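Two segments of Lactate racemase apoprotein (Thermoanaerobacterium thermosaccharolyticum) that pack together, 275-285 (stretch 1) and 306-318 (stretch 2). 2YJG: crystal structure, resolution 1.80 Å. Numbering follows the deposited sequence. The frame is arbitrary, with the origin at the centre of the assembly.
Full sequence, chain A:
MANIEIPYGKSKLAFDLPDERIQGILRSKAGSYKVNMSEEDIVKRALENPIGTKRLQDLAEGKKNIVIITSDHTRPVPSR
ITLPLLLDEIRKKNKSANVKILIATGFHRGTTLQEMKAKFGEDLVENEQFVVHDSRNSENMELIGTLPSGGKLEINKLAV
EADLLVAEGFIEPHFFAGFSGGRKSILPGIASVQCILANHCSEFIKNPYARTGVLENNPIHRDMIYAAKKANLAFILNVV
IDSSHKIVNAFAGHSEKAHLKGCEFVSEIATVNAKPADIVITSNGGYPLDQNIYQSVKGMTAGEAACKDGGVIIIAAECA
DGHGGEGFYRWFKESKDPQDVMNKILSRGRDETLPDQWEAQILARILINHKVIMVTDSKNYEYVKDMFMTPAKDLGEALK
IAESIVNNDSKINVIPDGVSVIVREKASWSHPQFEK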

# COMPACT_ATOMS: atom_id res chain seq x y z
N LYS A 275 -15.13 -38.81 -27.27
CA LYS A 275 -14.78 -39.93 -28.14
C LYS A 275 -13.56 -39.50 -28.95
O LYS A 275 -13.63 -38.55 -29.76
CB LYS A 275 -15.93 -40.32 -29.08
CG LYS A 275 -15.43 -41.14 -30.30
CD LYS A 275 -16.56 -41.94 -31.03
CE LYS A 275 -15.94 -42.85 -32.14
NZ LYS A 275 -16.98 -43.42 -33.05
N PRO A 276 -12.43 -40.18 -28.78
CA PRO A 276 -11.28 -39.57 -29.44
C PRO A 276 -11.40 -39.47 -30.97
O PRO A 276 -11.98 -40.37 -31.65
CB PRO A 276 -10.09 -40.40 -28.98
CG PRO A 276 -10.59 -41.27 -27.80
CD PRO A 276 -12.09 -41.41 -28.02
N ALA A 277 -10.88 -38.36 -31.50
CA ALA A 277 -11.02 -38.01 -32.89
C ALA A 277 -9.66 -37.81 -33.50
O ALA A 277 -8.64 -37.62 -32.82
CB ALA A 277 -11.83 -36.73 -33.05
N ASP A 278 -9.64 -37.85 -34.82
CA ASP A 278 -8.42 -37.63 -35.55
C ASP A 278 -7.89 -36.22 -35.50
O ASP A 278 -6.67 -36.03 -35.67
CB ASP A 278 -8.62 -37.98 -37.00
CG ASP A 278 -8.37 -39.39 -37.25
OD1 ASP A 278 -7.17 -39.77 -37.28
OD2 ASP A 278 -9.37 -40.12 -37.43
N ILE A 279 -8.82 -35.26 -35.34
CA ILE A 279 -8.53 -33.80 -35.24
C ILE A 279 -9.29 -33.22 -34.05
O ILE A 279 -10.47 -33.52 -33.83
CB ILE A 279 -8.89 -33.03 -36.54
CG1 ILE A 279 -8.14 -33.58 -37.74
CG2 ILE A 279 -8.54 -31.57 -36.46
CD1 ILE A 279 -8.66 -32.95 -39.14
N VAL A 280 -8.61 -32.39 -33.27
CA VAL A 280 -9.22 -31.63 -32.24
C VAL A 280 -8.93 -30.16 -32.52
O VAL A 280 -7.79 -29.82 -32.90
CB VAL A 280 -8.60 -31.98 -30.87
CG1 VAL A 280 -9.21 -31.16 -29.83
CG2 VAL A 280 -8.69 -33.51 -30.54
N ILE A 281 -9.92 -29.28 -32.33
CA ILE A 281 -9.76 -27.83 -32.33
C ILE A 281 -10.03 -27.30 -30.96
O ILE A 281 -11.08 -27.60 -30.36
CB ILE A 281 -10.72 -27.10 -33.30
CG1 ILE A 281 -10.39 -27.52 -34.72
CG2 ILE A 281 -10.67 -25.59 -33.03
CD1 ILE A 281 -11.35 -26.93 -35.82
N THR A 282 -9.07 -26.59 -30.40
CA THR A 282 -9.27 -25.99 -29.08
C THR A 282 -8.57 -24.61 -28.96
O THR A 282 -8.10 -24.06 -29.97
CB THR A 282 -8.83 -26.97 -27.99
OG1 THR A 282 -9.34 -26.56 -26.72
CG2 THR A 282 -7.27 -27.14 -27.98
N SER A 283 -8.62 -24.04 -27.77
CA SER A 283 -8.03 -22.72 -27.51
C SER A 283 -7.43 -22.69 -26.13
O SER A 283 -7.58 -23.64 -25.36
CB SER A 283 -9.06 -21.61 -27.61
OG SER A 283 -9.74 -21.47 -26.41
N ASN A 284 -6.71 -21.64 -25.80
CA ASN A 284 -6.24 -21.51 -24.43
C ASN A 284 -7.01 -20.47 -23.65
O ASN A 284 -6.39 -19.81 -22.86
CB ASN A 284 -4.77 -21.16 -24.32
CG ASN A 284 -4.06 -22.00 -23.26
OD1 ASN A 284 -4.17 -23.20 -23.32
ND2 ASN A 284 -3.41 -21.36 -22.26
N GLY A 285 -8.31 -20.33 -23.91
CA GLY A 285 -9.18 -19.52 -23.06
C GLY A 285 -9.14 -18.01 -23.25
O GLY A 285 -9.71 -17.28 -22.45
N ALA A 306 -8.45 -35.75 -26.09
CA ALA A 306 -9.53 -35.96 -27.07
C ALA A 306 -9.09 -36.36 -28.43
O ALA A 306 -9.93 -36.41 -29.35
CB ALA A 306 -10.40 -34.68 -27.20
N CYS A 307 -7.79 -36.62 -28.61
CA CYS A 307 -7.22 -36.90 -29.90
C CYS A 307 -6.73 -38.37 -29.95
O CYS A 307 -6.22 -38.91 -28.96
CB CYS A 307 -6.07 -35.93 -30.13
SG CYS A 307 -5.52 -35.76 -31.78
N LYS A 308 -6.97 -39.03 -31.08
CA LYS A 308 -6.39 -40.32 -31.35
C LYS A 308 -4.85 -40.20 -31.52
O LYS A 308 -4.33 -39.18 -31.99
CB LYS A 308 -6.99 -40.89 -32.65
CG LYS A 308 -8.45 -41.33 -32.55
CD LYS A 308 -8.83 -42.01 -33.87
CE LYS A 308 -10.31 -41.86 -34.21
NZ LYS A 308 -10.63 -42.30 -35.63
N ASP A 309 -4.14 -41.26 -31.17
CA ASP A 309 -2.71 -41.35 -31.38
C ASP A 309 -2.40 -41.07 -32.80
O ASP A 309 -3.04 -41.59 -33.74
CB ASP A 309 -2.16 -42.75 -31.04
CG ASP A 309 -2.58 -43.23 -29.63
OD1 ASP A 309 -2.40 -42.48 -28.62
OD2 ASP A 309 -3.14 -44.37 -29.53
N GLY A 310 -1.45 -40.16 -32.99
CA GLY A 310 -1.09 -39.70 -34.31
C GLY A 310 -1.96 -38.66 -34.94
O GLY A 310 -1.74 -38.32 -36.07
N GLY A 311 -2.96 -38.16 -34.20
CA GLY A 311 -3.89 -37.19 -34.69
C GLY A 311 -3.29 -35.80 -34.59
O GLY A 311 -2.14 -35.66 -34.16
N VAL A 312 -4.09 -34.81 -34.97
CA VAL A 312 -3.68 -33.42 -35.03
C VAL A 312 -4.49 -32.59 -34.05
O VAL A 312 -5.72 -32.70 -34.00
CB VAL A 312 -3.83 -32.89 -36.46
CG1 VAL A 312 -3.31 -31.43 -36.58
CG2 VAL A 312 -3.05 -33.82 -37.43
N ILE A 313 -3.80 -31.84 -33.20
CA ILE A 313 -4.43 -30.92 -32.31
C ILE A 313 -4.19 -29.51 -32.88
O ILE A 313 -3.00 -29.09 -33.08
CB ILE A 313 -3.81 -31.03 -30.90
CG1 ILE A 313 -4.11 -32.40 -30.28
CG2 ILE A 313 -4.27 -29.88 -29.97
CD1 ILE A 313 -2.97 -32.82 -29.16
N ILE A 314 -5.28 -28.79 -33.15
CA ILE A 314 -5.27 -27.33 -33.50
C ILE A 314 -5.63 -26.53 -32.28
O ILE A 314 -6.67 -26.75 -31.63
CB ILE A 314 -6.26 -26.96 -34.63
CG1 ILE A 314 -6.00 -27.78 -35.88
CG2 ILE A 314 -6.19 -25.46 -34.91
CD1 ILE A 314 -7.17 -27.85 -36.91
N ILE A 315 -4.76 -25.60 -31.92
CA ILE A 315 -4.97 -24.76 -30.77
C ILE A 315 -4.87 -23.27 -31.17
O ILE A 315 -3.88 -22.85 -31.75
CB ILE A 315 -3.99 -25.07 -29.58
CG1 ILE A 315 -4.45 -24.23 -28.41
CG2 ILE A 315 -2.56 -24.79 -29.90
CD1 ILE A 315 -4.08 -24.61 -27.03
N ALA A 316 -5.90 -22.50 -30.82
CA ALA A 316 -5.86 -21.09 -31.04
C ALA A 316 -5.43 -20.45 -29.76
O ALA A 316 -6.10 -20.60 -28.76
CB ALA A 316 -7.22 -20.55 -31.50
N ALA A 317 -4.30 -19.74 -29.82
CA ALA A 317 -3.64 -19.09 -28.67
C ALA A 317 -2.82 -17.90 -29.22
O ALA A 317 -1.87 -18.07 -29.98
CB ALA A 317 -2.72 -20.10 -27.90
N GLU A 318 -3.26 -16.68 -28.93
CA GLU A 318 -2.63 -15.48 -29.53
C GLU A 318 -1.17 -15.40 -29.16
O GLU A 318 -0.32 -15.09 -30.00
CB GLU A 318 -3.36 -14.25 -29.02
CG GLU A 318 -2.77 -12.96 -29.49
CD GLU A 318 -3.45 -11.74 -28.97
OE1 GLU A 318 -3.55 -11.56 -27.73
OE2 GLU A 318 -3.88 -10.92 -29.84

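Two parallel strands, 279-283 and 311-316, lie edge to edge with their axes 22° apart, and the backbone does most of the joining. Val280 and Thr282 each give N and O to the neighbour: Val280 N reaches Val312 O at 3.0 Å, Ile314 N reaches Val280 O at 2.7 Å, Thr282 N reaches Ile314 O at 2.7 Å, and Ala316 N reaches Thr282 O at 2.8 Å. Before the chains turn a corner, at Asp278 and at Asp309-Gly310, a separate short parallel pairing joins Ala277 N to Ala306 O (3.1 Å) and Lys308 N to Ala277 O (2.8 Å). Between these two parts stretch 2 makes a type II turn from Lys308 to Gly311, in which Gly310 takes a positive phi that suits glycine.

Gly311 shows how a hollow can be set by absence. Its CA sits 3.2 Å from Asp278 O, and a CB there would clash with that oxygen; the bare backbone lets Val312 N close on Asp278 O at 2.9 Å.

The side chains alternate between faces. On one, the end of Ile314 fills the space beside two isoleucines: its CD1 lies 4.0 Å from Ile279 CG2 and 3.9 Å from Ile281 CG1. Farther along this face the bulk shrinks to Ser283 beside Ala316, whose CA atoms are 4.5 Å apart. On the other face, Val280 is the main bump. Its CG2 nests against Cys307 CB at 3.6 Å and Ala306 CB at 3.9 Å, so small residues provide the seat for a branched one. Beta-branched valine and isoleucine suit the extended strand backbone.

At the more open end, Lys308 extends its chain past Pro276, with CG 4.0 Å from the proline CB, and its NZ forms a salt bridge with Asp278 OD2 at 3.1 Å. The aliphatic length covers the proline while the charge finds its partner. Between them the stretches bury 872 Å², both sides summed.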